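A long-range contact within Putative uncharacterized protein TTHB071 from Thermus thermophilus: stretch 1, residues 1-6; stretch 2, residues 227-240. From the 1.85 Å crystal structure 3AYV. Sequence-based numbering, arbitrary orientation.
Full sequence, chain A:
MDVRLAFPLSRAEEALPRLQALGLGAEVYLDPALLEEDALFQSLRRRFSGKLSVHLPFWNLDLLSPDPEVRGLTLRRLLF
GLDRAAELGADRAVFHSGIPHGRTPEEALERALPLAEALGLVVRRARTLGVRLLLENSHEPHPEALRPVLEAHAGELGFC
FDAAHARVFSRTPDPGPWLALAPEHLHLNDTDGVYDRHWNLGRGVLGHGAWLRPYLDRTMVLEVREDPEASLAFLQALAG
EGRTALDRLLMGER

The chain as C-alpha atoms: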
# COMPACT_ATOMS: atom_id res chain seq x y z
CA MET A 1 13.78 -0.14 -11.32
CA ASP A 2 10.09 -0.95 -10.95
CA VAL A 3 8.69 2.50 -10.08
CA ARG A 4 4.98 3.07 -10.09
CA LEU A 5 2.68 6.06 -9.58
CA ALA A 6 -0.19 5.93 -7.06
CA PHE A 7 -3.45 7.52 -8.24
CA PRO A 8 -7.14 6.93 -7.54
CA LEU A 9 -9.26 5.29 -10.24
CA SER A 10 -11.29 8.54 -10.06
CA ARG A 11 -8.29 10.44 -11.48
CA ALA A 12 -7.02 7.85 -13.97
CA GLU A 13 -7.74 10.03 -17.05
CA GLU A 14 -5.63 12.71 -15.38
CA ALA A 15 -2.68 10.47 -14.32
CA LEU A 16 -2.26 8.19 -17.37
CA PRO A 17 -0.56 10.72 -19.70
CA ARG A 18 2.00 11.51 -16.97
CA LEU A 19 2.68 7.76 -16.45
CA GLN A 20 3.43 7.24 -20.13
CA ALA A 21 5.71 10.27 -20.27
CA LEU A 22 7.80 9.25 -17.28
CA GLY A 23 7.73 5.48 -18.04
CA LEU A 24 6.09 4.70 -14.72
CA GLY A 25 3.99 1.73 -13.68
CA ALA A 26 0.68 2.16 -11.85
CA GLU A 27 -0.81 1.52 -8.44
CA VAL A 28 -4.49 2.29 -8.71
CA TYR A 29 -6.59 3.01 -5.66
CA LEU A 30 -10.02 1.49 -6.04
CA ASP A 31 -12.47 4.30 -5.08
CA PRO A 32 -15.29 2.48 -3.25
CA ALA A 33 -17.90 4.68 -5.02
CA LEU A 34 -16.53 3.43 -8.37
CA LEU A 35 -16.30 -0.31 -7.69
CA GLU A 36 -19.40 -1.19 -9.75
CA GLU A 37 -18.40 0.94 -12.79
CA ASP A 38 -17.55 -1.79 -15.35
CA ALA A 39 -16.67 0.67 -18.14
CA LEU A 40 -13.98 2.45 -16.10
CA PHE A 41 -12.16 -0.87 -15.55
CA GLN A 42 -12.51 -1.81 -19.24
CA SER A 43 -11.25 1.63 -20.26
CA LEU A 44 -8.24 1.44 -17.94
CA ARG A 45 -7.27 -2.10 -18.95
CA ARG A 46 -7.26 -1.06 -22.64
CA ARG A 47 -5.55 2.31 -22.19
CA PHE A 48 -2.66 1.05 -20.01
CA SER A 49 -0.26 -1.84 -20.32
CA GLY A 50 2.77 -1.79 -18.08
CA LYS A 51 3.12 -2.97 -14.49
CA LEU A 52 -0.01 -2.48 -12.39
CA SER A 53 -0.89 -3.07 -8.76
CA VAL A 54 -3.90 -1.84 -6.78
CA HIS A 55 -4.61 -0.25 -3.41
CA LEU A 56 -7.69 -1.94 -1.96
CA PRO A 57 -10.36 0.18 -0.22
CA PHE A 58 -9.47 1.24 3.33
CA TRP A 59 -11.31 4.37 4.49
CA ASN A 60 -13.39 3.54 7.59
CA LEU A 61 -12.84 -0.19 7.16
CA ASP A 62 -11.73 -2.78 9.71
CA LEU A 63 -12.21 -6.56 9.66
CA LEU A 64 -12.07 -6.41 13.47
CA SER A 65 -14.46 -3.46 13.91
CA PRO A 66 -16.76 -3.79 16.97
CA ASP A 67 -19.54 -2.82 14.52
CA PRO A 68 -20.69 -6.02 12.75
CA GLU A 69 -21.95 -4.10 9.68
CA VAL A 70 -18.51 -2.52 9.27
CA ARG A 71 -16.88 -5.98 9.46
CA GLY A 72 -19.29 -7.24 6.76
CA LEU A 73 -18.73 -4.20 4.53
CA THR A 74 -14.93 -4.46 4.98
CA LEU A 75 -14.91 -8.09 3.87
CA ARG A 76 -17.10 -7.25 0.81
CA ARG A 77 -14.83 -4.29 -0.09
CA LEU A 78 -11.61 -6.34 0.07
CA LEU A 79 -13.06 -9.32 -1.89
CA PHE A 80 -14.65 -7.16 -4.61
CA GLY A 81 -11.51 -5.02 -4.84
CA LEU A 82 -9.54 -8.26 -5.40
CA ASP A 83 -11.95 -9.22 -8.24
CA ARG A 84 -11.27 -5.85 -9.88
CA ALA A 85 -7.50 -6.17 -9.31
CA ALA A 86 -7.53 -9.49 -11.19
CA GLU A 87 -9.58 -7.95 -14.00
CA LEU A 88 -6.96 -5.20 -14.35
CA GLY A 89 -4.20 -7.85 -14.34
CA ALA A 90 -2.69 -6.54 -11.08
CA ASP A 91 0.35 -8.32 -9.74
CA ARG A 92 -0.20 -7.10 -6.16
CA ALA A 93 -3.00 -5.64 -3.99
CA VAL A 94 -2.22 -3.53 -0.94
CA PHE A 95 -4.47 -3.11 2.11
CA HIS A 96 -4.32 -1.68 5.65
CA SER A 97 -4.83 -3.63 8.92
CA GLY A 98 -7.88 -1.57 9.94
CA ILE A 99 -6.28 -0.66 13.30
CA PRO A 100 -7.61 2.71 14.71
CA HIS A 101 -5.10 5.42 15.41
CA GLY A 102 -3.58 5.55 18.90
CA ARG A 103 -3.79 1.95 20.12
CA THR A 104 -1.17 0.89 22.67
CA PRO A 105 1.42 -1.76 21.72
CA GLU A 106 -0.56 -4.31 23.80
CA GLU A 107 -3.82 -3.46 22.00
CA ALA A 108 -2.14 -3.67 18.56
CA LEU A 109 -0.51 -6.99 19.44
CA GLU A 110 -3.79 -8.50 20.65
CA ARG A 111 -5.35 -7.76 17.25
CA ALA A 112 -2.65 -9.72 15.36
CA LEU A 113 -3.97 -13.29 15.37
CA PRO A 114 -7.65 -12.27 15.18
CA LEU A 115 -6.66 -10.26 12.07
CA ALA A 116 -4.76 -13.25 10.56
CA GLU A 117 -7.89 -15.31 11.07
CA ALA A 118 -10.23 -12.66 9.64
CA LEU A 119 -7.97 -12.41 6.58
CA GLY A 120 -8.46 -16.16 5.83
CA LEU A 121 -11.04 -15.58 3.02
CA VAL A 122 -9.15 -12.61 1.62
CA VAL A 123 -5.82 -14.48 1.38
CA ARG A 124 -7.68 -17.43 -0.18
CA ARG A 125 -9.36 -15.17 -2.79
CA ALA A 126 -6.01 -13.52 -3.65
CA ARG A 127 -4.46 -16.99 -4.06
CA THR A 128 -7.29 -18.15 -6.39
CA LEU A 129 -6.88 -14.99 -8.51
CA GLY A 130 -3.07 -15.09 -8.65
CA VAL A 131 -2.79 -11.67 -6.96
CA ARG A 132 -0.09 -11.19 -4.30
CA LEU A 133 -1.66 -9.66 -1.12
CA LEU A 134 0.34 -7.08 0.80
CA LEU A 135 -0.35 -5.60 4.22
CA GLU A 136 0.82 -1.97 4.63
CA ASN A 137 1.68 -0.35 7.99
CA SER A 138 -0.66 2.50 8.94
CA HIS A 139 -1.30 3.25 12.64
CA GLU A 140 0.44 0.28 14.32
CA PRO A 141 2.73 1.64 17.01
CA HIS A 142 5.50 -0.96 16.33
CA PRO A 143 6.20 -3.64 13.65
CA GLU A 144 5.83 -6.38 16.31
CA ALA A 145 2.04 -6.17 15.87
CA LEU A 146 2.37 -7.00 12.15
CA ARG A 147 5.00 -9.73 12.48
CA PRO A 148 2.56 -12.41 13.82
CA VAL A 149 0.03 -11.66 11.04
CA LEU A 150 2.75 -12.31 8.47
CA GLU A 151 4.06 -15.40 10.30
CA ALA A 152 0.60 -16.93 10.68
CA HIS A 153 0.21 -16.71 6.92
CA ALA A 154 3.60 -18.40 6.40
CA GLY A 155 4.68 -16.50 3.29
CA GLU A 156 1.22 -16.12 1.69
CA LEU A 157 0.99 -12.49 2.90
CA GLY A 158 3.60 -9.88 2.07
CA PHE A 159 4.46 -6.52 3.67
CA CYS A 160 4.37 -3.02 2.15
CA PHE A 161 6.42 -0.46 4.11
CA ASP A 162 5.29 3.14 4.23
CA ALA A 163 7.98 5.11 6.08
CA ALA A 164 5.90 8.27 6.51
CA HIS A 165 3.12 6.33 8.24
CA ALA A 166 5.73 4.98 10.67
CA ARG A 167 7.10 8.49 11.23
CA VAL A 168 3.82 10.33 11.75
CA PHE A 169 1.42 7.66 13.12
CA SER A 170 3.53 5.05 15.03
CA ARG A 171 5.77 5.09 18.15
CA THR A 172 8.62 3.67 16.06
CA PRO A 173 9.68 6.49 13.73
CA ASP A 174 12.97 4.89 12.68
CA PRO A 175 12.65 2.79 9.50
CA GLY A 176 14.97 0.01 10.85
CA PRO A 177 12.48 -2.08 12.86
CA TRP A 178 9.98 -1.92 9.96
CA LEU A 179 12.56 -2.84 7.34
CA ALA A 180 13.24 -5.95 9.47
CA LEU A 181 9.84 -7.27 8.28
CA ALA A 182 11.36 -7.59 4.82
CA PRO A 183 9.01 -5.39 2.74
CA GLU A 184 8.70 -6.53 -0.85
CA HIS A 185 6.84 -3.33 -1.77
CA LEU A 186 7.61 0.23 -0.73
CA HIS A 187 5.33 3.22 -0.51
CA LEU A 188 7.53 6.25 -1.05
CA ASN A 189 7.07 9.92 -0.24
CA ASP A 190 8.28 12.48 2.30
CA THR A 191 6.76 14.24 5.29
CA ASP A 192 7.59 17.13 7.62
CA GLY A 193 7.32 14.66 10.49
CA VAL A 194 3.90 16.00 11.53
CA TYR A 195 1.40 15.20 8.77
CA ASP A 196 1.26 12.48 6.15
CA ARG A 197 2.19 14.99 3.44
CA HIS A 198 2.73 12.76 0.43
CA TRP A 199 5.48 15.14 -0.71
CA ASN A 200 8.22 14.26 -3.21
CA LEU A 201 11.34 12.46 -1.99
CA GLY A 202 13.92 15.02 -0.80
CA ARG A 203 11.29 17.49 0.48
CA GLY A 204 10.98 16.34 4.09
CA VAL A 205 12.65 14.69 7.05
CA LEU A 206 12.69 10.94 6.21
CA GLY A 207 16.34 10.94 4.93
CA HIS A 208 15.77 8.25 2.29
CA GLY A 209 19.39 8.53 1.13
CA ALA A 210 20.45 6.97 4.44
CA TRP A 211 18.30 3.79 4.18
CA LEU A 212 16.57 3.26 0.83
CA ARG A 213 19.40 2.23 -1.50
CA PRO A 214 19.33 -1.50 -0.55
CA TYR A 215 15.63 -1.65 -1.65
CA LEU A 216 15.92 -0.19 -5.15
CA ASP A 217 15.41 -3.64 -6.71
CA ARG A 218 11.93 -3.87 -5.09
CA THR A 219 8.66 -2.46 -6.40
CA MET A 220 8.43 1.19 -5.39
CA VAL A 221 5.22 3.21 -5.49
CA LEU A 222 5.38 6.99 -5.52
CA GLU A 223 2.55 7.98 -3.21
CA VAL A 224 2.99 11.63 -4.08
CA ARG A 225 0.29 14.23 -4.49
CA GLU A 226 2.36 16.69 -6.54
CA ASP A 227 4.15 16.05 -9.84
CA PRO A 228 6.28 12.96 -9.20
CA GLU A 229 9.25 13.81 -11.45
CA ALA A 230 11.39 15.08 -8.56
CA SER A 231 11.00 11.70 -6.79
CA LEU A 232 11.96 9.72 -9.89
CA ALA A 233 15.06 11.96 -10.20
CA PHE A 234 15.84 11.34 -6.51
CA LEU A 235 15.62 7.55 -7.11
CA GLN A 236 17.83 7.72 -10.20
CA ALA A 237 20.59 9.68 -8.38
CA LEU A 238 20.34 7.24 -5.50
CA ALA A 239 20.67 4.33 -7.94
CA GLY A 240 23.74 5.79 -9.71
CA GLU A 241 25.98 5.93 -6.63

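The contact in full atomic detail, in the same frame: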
# COMPACT_ATOMS: atom_id res chain seq x y z
N MET A 1 14.62 -0.29 -12.55
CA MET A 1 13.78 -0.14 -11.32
C MET A 1 12.30 -0.20 -11.69
O MET A 1 11.88 0.34 -12.72
CB MET A 1 14.09 1.20 -10.62
CG MET A 1 15.42 1.22 -9.88
SD MET A 1 15.74 2.77 -9.03
CE MET A 1 15.85 3.89 -10.43
N ASP A 2 11.53 -0.85 -10.82
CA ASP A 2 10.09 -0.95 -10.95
C ASP A 2 9.48 0.18 -10.11
O ASP A 2 9.34 0.03 -8.90
CB ASP A 2 9.62 -2.32 -10.43
CG ASP A 2 8.12 -2.55 -10.57
OD1 ASP A 2 7.38 -1.64 -11.01
OD2 ASP A 2 7.68 -3.67 -10.22
N VAL A 3 9.18 1.30 -10.77
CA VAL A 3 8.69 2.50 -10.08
C VAL A 3 7.32 2.80 -10.63
O VAL A 3 7.13 2.86 -11.85
CB VAL A 3 9.63 3.74 -10.26
CG1 VAL A 3 9.18 4.87 -9.34
CG2 VAL A 3 11.07 3.38 -9.92
N ARG A 4 6.36 2.97 -9.72
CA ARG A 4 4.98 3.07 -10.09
C ARG A 4 4.42 4.35 -9.48
O ARG A 4 4.91 4.81 -8.44
CB ARG A 4 4.19 1.88 -9.57
CG ARG A 4 4.84 0.54 -9.86
CD ARG A 4 3.88 -0.60 -9.88
NE ARG A 4 4.61 -1.86 -10.14
CZ ARG A 4 4.09 -3.07 -9.95
NH1 ARG A 4 2.84 -3.21 -9.49
NH2 ARG A 4 4.82 -4.15 -10.20
N LEU A 5 3.41 4.92 -10.13
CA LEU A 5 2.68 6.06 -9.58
C LEU A 5 1.34 5.66 -8.96
O LEU A 5 0.52 5.01 -9.61
CB LEU A 5 2.44 7.13 -10.66
CG LEU A 5 1.74 8.40 -10.16
CD1 LEU A 5 2.59 9.18 -9.17
CD2 LEU A 5 1.35 9.27 -11.36
N ALA A 6 1.12 6.07 -7.72
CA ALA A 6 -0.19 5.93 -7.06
C ALA A 6 -1.16 7.00 -7.56
O ALA A 6 -0.81 8.16 -7.60
CB ALA A 6 -0.04 6.06 -5.53
N ASP A 227 3.45 16.70 -8.74
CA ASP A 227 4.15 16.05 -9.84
C ASP A 227 5.28 15.17 -9.34
O ASP A 227 6.14 15.64 -8.61
CB ASP A 227 4.75 17.06 -10.82
CG ASP A 227 5.24 16.38 -12.08
OD1 ASP A 227 4.41 16.10 -12.99
OD2 ASP A 227 6.45 16.05 -12.13
N PRO A 228 5.31 13.90 -9.76
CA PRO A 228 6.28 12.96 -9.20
C PRO A 228 7.68 12.99 -9.83
O PRO A 228 8.55 12.25 -9.38
CB PRO A 228 5.63 11.60 -9.45
CG PRO A 228 4.79 11.79 -10.70
CD PRO A 228 4.42 13.26 -10.76
N GLU A 229 7.92 13.85 -10.82
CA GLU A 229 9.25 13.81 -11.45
C GLU A 229 10.40 13.96 -10.46
O GLU A 229 11.39 13.22 -10.56
CB GLU A 229 9.42 14.81 -12.60
CG GLU A 229 10.65 14.46 -13.43
CD GLU A 229 10.94 15.44 -14.51
OE1 GLU A 229 10.00 15.90 -15.18
OE2 GLU A 229 12.14 15.74 -14.71
N ALA A 230 10.30 14.89 -9.52
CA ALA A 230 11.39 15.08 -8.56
C ALA A 230 11.73 13.80 -7.78
O ALA A 230 12.89 13.57 -7.44
CB ALA A 230 11.09 16.23 -7.60
N SER A 231 10.73 12.97 -7.50
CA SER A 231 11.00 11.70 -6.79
C SER A 231 11.71 10.69 -7.68
O SER A 231 12.61 9.99 -7.23
CB SER A 231 9.72 11.08 -6.22
OG SER A 231 9.15 11.94 -5.26
N LEU A 232 11.29 10.61 -8.94
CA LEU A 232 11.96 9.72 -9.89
C LEU A 232 13.45 10.10 -10.05
O LEU A 232 14.33 9.23 -10.07
CB LEU A 232 11.19 9.72 -11.22
CG LEU A 232 11.63 8.69 -12.27
CD1 LEU A 232 11.84 7.26 -11.67
CD2 LEU A 232 10.62 8.69 -13.43
N ALA A 233 13.71 11.41 -10.13
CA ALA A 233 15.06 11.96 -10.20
C ALA A 233 15.87 11.67 -8.94
O ALA A 233 17.07 11.40 -9.02
CB ALA A 233 15.02 13.48 -10.49
N PHE A 234 15.22 11.74 -7.77
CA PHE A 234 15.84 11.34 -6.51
C PHE A 234 16.26 9.85 -6.59
O PHE A 234 17.39 9.50 -6.23
CB PHE A 234 14.86 11.57 -5.32
CG PHE A 234 15.47 11.36 -3.95
CD1 PHE A 234 15.64 10.08 -3.43
CD2 PHE A 234 15.85 12.45 -3.17
CE1 PHE A 234 16.20 9.89 -2.15
CE2 PHE A 234 16.41 12.28 -1.89
CZ PHE A 234 16.58 10.99 -1.38
N LEU A 235 15.36 9.00 -7.08
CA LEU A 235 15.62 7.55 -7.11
C LEU A 235 16.79 7.22 -8.05
O LEU A 235 17.65 6.36 -7.75
CB LEU A 235 14.37 6.76 -7.52
CG LEU A 235 13.23 6.73 -6.49
CD1 LEU A 235 12.01 6.00 -7.03
CD2 LEU A 235 13.75 6.05 -5.23
N GLN A 236 16.80 7.90 -9.19
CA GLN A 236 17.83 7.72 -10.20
C GLN A 236 19.23 8.13 -9.71
O GLN A 236 20.20 7.42 -10.01
CB GLN A 236 17.44 8.45 -11.47
CG GLN A 236 16.45 7.66 -12.32
CD GLN A 236 15.83 8.50 -13.42
OE1 GLN A 236 15.15 7.98 -14.30
NE2 GLN A 236 16.04 9.81 -13.36
N ALA A 237 19.33 9.25 -8.99
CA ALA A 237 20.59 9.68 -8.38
C ALA A 237 21.02 8.70 -7.30
O ALA A 237 22.20 8.42 -7.13
CB ALA A 237 20.46 11.08 -7.78
N LEU A 238 20.05 8.20 -6.55
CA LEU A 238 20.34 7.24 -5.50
C LEU A 238 20.89 5.96 -6.12
O LEU A 238 21.80 5.35 -5.57
CB LEU A 238 19.08 6.95 -4.67
CG LEU A 238 19.29 6.23 -3.34
CD1 LEU A 238 20.24 7.01 -2.40
CD2 LEU A 238 17.94 5.99 -2.68
N ALA A 239 20.32 5.57 -7.26
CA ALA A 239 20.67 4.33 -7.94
C ALA A 239 22.04 4.38 -8.63
O ALA A 239 22.62 3.33 -8.92
CB ALA A 239 19.58 3.95 -8.96
N GLY A 240 22.52 5.59 -8.91
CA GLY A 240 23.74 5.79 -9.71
C GLY A 240 25.02 5.81 -8.89
O GLY A 240 26.12 5.72 -9.45

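The N-terminal segment and a helix near the far end of the chain, at least 223 residues away in sequence wherever they touch, meet mainly through apolar side chains. No hydrogen bond crosses between them, and together they bury a modest 300 Å². The register fixes the arrangement: the CA atoms of M1 and A239 lie 8.9 Å apart, those of V3 and L232 7.9 Å, and those of L5 and P228 7.8 Å. As numbering rises in the first stretch it falls in the second, so the two segments run in opposite senses, with side chains filling the space between the backbones.

M1 gives up the most surface, 78 Å². Its CB points toward the helix, and the m, t, m rotamer carries CE to the helix surface. There CE lies 4.0 Å from A239 CB, 4.3 Å from L235 CB and 4.3 Å from Q236 CG. It is also 4.1 Å from L235 O, a carbonyl already engaged within the helix, where A239 N donates to L235 O at 2.8 Å. The methyl therefore rests against a completed helical turn, and these distances are those of van der Waals packing. M1 and A239 remain exposed, so this end of the contact lies open to solvent.

V3, covering 47 Å², and L235, covering 44 Å², make the buried center. Both CA-to-CB bonds point toward the opposing stretch, and V3 CG1 approaches L235 CD1 to 3.8 Å. L235 reaches across with chi1 m and chi2 t. One turn earlier, L232 starts sideways, but its end comes nearer, bringing CD1 to 4.3 Å from V3 CG1. The same valine methyl thus touches two leucines spaced three residues apart on the helix.

At the other end, L5 CD1 packs against P228 CG at 3.7 Å, the shortest approach between the stretches. P228 also serves the helix start, since L232 N donates to P228 O at 3.2 Å. Just before it, D227 turns its CB away from the strand and accepts from E229 N through OD2 at 3.0 Å, a capping bond that satisfies an amide at the first helical residue.

The alternation of the extended chain explains which residues take part: M1, V3 and L5 face the second stretch, whereas D2 and R4 are out of its reach. Those two pair with each other instead, R4 NE donating to D2 OD1 at 2.9 Å and R4 NH2 to D2 OD2 at 2.9 Å, a two-pronged salt bridge.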